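Local coordinates for protein cellulase (Bacillus sp. BG-CS10, PDB 5E09) that probably hydrolyses beta-1,4-glucosidic bonds in cellulose through a family 5 catalytic barrel that is followed by carbohydrate-binding modules, at residues Ala451-Gly455 with Asp456-Thr460; Ile495-Thr498 with Asp499-Asn503. One frame throughout, in Å; residues are numbered along the deposited sequence.

Contact 1: residues Ala451-Gly455 with Asp456-Thr460; sequences AHFNG and DSVAT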
loop_
_atom_site.group_PDB
_atom_site.type_symbol
_atom_site.label_atom_id
_atom_site.label_comp_id
_atom_site.label_asym_id
_atom_site.label_seq_id
_atom_site.Cartn_x
_atom_site.Cartn_y
_atom_site.Cartn_z
ATOM N N ALA A 451 11.618 27.547 -0.266
ATOM C CA ALA A 451 12.499 26.643 0.458
ATOM C C ALA A 451 13.798 26.383 -0.282
ATOM O O ALA A 451 13.803 26.124 -1.484
ATOM C CB ALA A 451 11.787 25.329 0.727
ATOM N N HIS A 452 14.902 26.465 0.448
ATOM C CA HIS A 452 16.186 26.015 -0.056
ATOM C C HIS A 452 16.490 24.685 0.609
ATOM O O HIS A 452 16.996 24.642 1.732
ATOM C CB HIS A 452 17.285 27.041 0.227
ATOM C CG HIS A 452 17.046 28.374 -0.410
ATOM N ND1 HIS A 452 17.211 28.593 -1.763
ATOM C CD2 HIS A 452 16.659 29.559 0.117
ATOM C CE1 HIS A 452 16.933 29.854 -2.039
ATOM N NE2 HIS A 452 16.594 30.462 -0.916
ATOM N N PHE A 453 16.150 23.599 -0.078
ATOM C CA PHE A 453 16.256 22.265 0.496
ATOM C C PHE A 453 17.712 21.836 0.663
ATOM O O PHE A 453 18.038 21.050 1.564
ATOM C CB PHE A 453 15.497 21.250 -0.367
ATOM C CG PHE A 453 13.999 21.430 -0.338
ATOM C CD1 PHE A 453 13.267 21.077 0.786
ATOM C CD2 PHE A 453 13.326 21.950 -1.430
ATOM C CE1 PHE A 453 11.896 21.242 0.821
ATOM C CE2 PHE A 453 11.951 22.118 -1.405
ATOM C CZ PHE A 453 11.236 21.765 -0.277
ATOM N N ASN A 454 18.577 22.353 -0.206
ATOM C CA ASN A 454 20.013 22.113 -0.107
ATOM C C ASN A 454 20.386 20.634 0.005
ATOM O O ASN A 454 21.186 20.254 0.858
ATOM C CB ASN A 454 20.579 22.882 1.090
ATOM C CG ASN A 454 20.492 24.380 0.903
ATOM O OD1 ASN A 454 20.462 24.864 -0.227
ATOM N ND2 ASN A 454 20.456 25.125 2.007
ATOM N N GLY A 455 19.794 19.802 -0.845
ATOM C CA GLY A 455 20.104 18.383 -0.865
ATOM C C GLY A 455 19.446 17.571 0.238
ATOM O O GLY A 455 19.661 16.367 0.343
ATOM N N ASP A 456 18.634 18.222 1.061
ATOM C CA ASP A 456 17.982 17.532 2.170
ATOM C C ASP A 456 16.523 17.218 1.817
ATOM O O ASP A 456 16.009 17.710 0.815
ATOM C CB ASP A 456 18.066 18.380 3.438
ATOM C CG ASP A 456 18.159 17.544 4.692
ATOM O OD1 ASP A 456 17.776 16.354 4.649
ATOM O OD2 ASP A 456 18.607 18.086 5.726
ATOM N N SER A 457 15.859 16.394 2.622
ATOM C CA SER A 457 14.468 16.044 2.345
ATOM C C SER A 457 13.612 16.062 3.611
ATOM O O SER A 457 14.050 15.626 4.679
ATOM C CB SER A 457 14.378 14.670 1.660
ATOM O OG SER A 457 14.972 13.644 2.436
ATOM N N VAL A 458 12.393 16.587 3.478
ATOM C CA VAL A 458 11.482 16.721 4.607
ATOM C C VAL A 458 10.889 15.378 5.012
ATOM O O VAL A 458 10.260 14.689 4.207
ATOM C CB VAL A 458 10.331 17.697 4.293
ATOM C CG1 VAL A 458 9.416 17.835 5.492
ATOM C CG2 VAL A 458 10.883 19.053 3.889
ATOM N N ALA A 459 11.102 15.014 6.270
ATOM C CA ALA A 459 10.522 13.802 6.831
ATOM C C ALA A 459 9.126 14.105 7.354
ATOM O O ALA A 459 8.168 13.397 7.038
ATOM C CB ALA A 459 11.401 13.245 7.946
ATOM N N THR A 460 9.011 15.169 8.145
ATOM C CA THR A 460 7.713 15.511 8.716
ATOM C C THR A 460 7.666 16.944 9.243
ATOM O O THR A 460 8.627 17.687 9.101
ATOM C CB THR A 460 7.326 14.538 9.850
ATOM O OG1 THR A 460 6.017 14.861 10.331
ATOM C CG2 THR A 460 8.331 14.606 10.995
#

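Contact 2: residues Ile495-Thr498 with Asp499-Asn503; sequences IVIT and DAFFN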
loop_
_atom_site.group_PDB
_atom_site.type_symbol
_atom_site.label_atom_id
_atom_site.label_comp_id
_atom_site.label_asym_id
_atom_site.label_seq_id
_atom_site.Cartn_x
_atom_site.Cartn_y
_atom_site.Cartn_z
ATOM N N ILE A 495 7.610 24.627 0.086
ATOM C CA ILE A 495 6.772 23.753 0.893
ATOM C C ILE A 495 5.364 24.327 0.958
ATOM O O ILE A 495 5.148 25.406 1.503
ATOM C CB ILE A 495 7.309 23.573 2.326
ATOM C CG1 ILE A 495 8.708 22.952 2.303
ATOM C CG2 ILE A 495 6.362 22.697 3.128
ATOM C CD1 ILE A 495 9.356 22.861 3.672
ATOM N N VAL A 496 4.406 23.605 0.392
ATOM C CA VAL A 496 3.016 24.041 0.390
ATOM C C VAL A 496 2.355 23.753 1.733
ATOM O O VAL A 496 2.528 22.673 2.291
ATOM C CB VAL A 496 2.213 23.341 -0.733
ATOM C CG1 VAL A 496 0.734 23.701 -0.648
ATOM C CG2 VAL A 496 2.780 23.700 -2.097
ATOM N N ILE A 497 1.621 24.725 2.262
ATOM C CA ILE A 497 0.750 24.480 3.408
ATOM C C ILE A 497 -0.699 24.539 2.921
ATOM O O ILE A 497 -1.144 25.563 2.398
ATOM C CB ILE A 497 0.978 25.495 4.534
ATOM C CG1 ILE A 497 2.470 25.617 4.851
ATOM C CG2 ILE A 497 0.217 25.076 5.781
ATOM C CD1 ILE A 497 3.062 24.366 5.493
ATOM N N THR A 498 -1.424 23.436 3.088
ATOM C CA THR A 498 -2.717 23.245 2.430
ATOM C C THR A 498 -3.888 23.984 3.079
ATOM O O THR A 498 -3.813 24.416 4.232
ATOM C CB THR A 498 -3.085 21.753 2.367
ATOM O OG1 THR A 498 -3.237 21.240 3.696
ATOM C CG2 THR A 498 -2.010 20.968 1.643
ATOM N N ASP A 499 -4.972 24.117 2.317
ATOM C CA ASP A 499 -6.209 24.718 2.808
ATOM C C ASP A 499 -6.771 23.859 3.936
ATOM O O ASP A 499 -7.358 24.373 4.883
ATOM C CB ASP A 499 -7.228 24.865 1.668
ATOM C CG ASP A 499 -8.182 26.043 1.867
ATOM O OD1 ASP A 499 -7.818 27.015 2.568
ATOM O OD2 ASP A 499 -9.303 26.000 1.310
ATOM N N ALA A 500 -6.569 22.548 3.841
ATOM C CA ALA A 500 -7.033 21.629 4.877
ATOM C C ALA A 500 -6.360 21.902 6.226
ATOM O O ALA A 500 -6.999 21.806 7.274
ATOM C CB ALA A 500 -6.801 20.184 4.448
ATOM N N PHE A 501 -5.076 22.248 6.211
ATOM C CA PHE A 501 -4.399 22.595 7.457
ATOM C C PHE A 501 -4.981 23.876 8.045
ATOM O O PHE A 501 -5.302 23.936 9.232
ATOM C CB PHE A 501 -2.894 22.761 7.244
ATOM C CG PHE A 501 -2.156 23.282 8.457
ATOM C CD1 PHE A 501 -1.763 22.421 9.472
ATOM C CD2 PHE A 501 -1.849 24.630 8.575
ATOM C CE1 PHE A 501 -1.083 22.892 10.582
ATOM C CE2 PHE A 501 -1.165 25.109 9.686
ATOM C CZ PHE A 501 -0.785 24.238 10.692
ATOM N N PHE A 502 -5.127 24.897 7.210
ATOM C CA PHE A 502 -5.572 26.196 7.705
ATOM C C PHE A 502 -7.038 26.212 8.144
ATOM O O PHE A 502 -7.399 26.964 9.049
ATOM C CB PHE A 502 -5.330 27.276 6.650
ATOM C CG PHE A 502 -3.887 27.635 6.484
ATOM C CD1 PHE A 502 -3.158 28.131 7.552
ATOM C CD2 PHE A 502 -3.257 27.481 5.262
ATOM C CE1 PHE A 502 -1.823 28.464 7.403
ATOM C CE2 PHE A 502 -1.931 27.818 5.105
ATOM C CZ PHE A 502 -1.212 28.310 6.176
ATOM N N ASN A 503 -7.872 25.376 7.529
ATOM C CA ASN A 503 -9.280 25.280 7.915
ATOM C C ASN A 503 -9.465 24.804 9.354
ATOM O O ASN A 503 -10.562 24.892 9.899
ATOM C CB ASN A 503 -10.049 24.336 6.980
ATOM C CG ASN A 503 -10.212 24.894 5.576
ATOM O OD1 ASN A 503 -10.123 26.104 5.352
ATOM N ND2 ASN A 503 -10.448 24.006 4.618
#

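Contact 1: residues Ala451-Gly455 with Asp456-Thr460
Asp456 closes a type I' beta turn onto Phe453. Its N donates to Phe453 O at 2.9 Å, with an N-H...O angle of 153°. The donor sits well above the carbonyl plane. Asn454 and Gly455 fill the two central positions, both with positive phi. Glycine adopts this backbone easily. The turn is not a simple hairpin, because the strands it leads between, 447-452 and 458-465, are not neighbours in their sheet.

Asp456 CB lies 3.3 Å from Phe453 O, while its carboxylate leads away from the turn. Asp456 OD1 accepts from Ser457 N at 2.8 Å. That donor arrives on the anti side of the carboxylate, somewhat out of its plane. OD2 is hydrogen-bonded to Ser518 OG.

A chi1 of -69° sets Phe453 CG anti to its carbonyl carbon. Val458 CG2 meets the ring at its edge, 3.9 Å from Phe453 CE1. Ala451 CB lies over one face, 3.7 Å above the plane of the Phe453 ring and towards the rim. Tyr490 meets the ring as well, and its OH is hydrogen-bonded to Val458 N.

The chemistry thus divides. One backbone bond shuts the turn, and Phe453 and Val458 pack together beside it. The buried carboxylate has partners for both oxygens, which is consistent with a charged group tolerated there.

Contact 2: residues Ile495-Thr498 with Asp499-Asn503
Thr498 caps the short helix 499-502 by accepting from Phe501 N at its OG1, 3.3 Å away with an N-H...O angle of 151°. This is an N-cap at a strand-to-helix junction in the carbohydrate-binding domain. A chi1 of 63° sets OG1 between the backbone N and the carbonyl carbon, facing the first turn of the helix. OG1 is gripped a second time, by a hydrogen bond with Tyr484 O.

The carbonyl of Thr498 starts the helical bonding. Phe502 N donates to Thr498 O at 3.3 Å, nearly straight at 162°. Phe501 N makes a second, weak bond to the same oxygen. One residue on, Asn503 N donates to Asp499 O at 2.9 Å.

Beyond the cap lies an apolar cluster. Ile497 puts its CG2 methyl against both aromatic rings, 3.5 Å from Phe501 CD2 and 3.5 Å from Phe502 CE2. The Ile497 and Phe501 side chains run side by side and point the same way. Phe502 crosses Ile497 at about a right angle. Phe501 CD2 stands over one face of the Phe502 ring, towards its rim. Outside the segments, Phe501 touches Ala463, and Phe502 touches Leu526 and Lys528. An alanine in place of Phe502 would probably open a gap beside Ile497 CG2 and leave the Phe501 ring freer to turn. The Phe502 ring also reaches back to the cap, where CD2 lies 3.3 Å from Thr498 O.

How the contacts relate
Both contacts lie in the C-terminal carbohydrate-binding domain and follow one another in series; they neither nest nor cross. From the N terminus, strand 447-452 runs into contact 1, whose turn leads the chain to strand 458-465. After strands 479-480 and 486-489, the chain returns along 494-497 and enters contact 2, where the strand gives way to helix 499-502. Strands 447-452 and 494-497 are neighbours in one antiparallel sheet, so the two sites are joined through it. Their centres are about 18 Å apart, yet they touch at Ile495. Ile495 CG1 lies 3.8 Å from Phe453 CZ, and Ile495 CD1 packs near Val458 CG2.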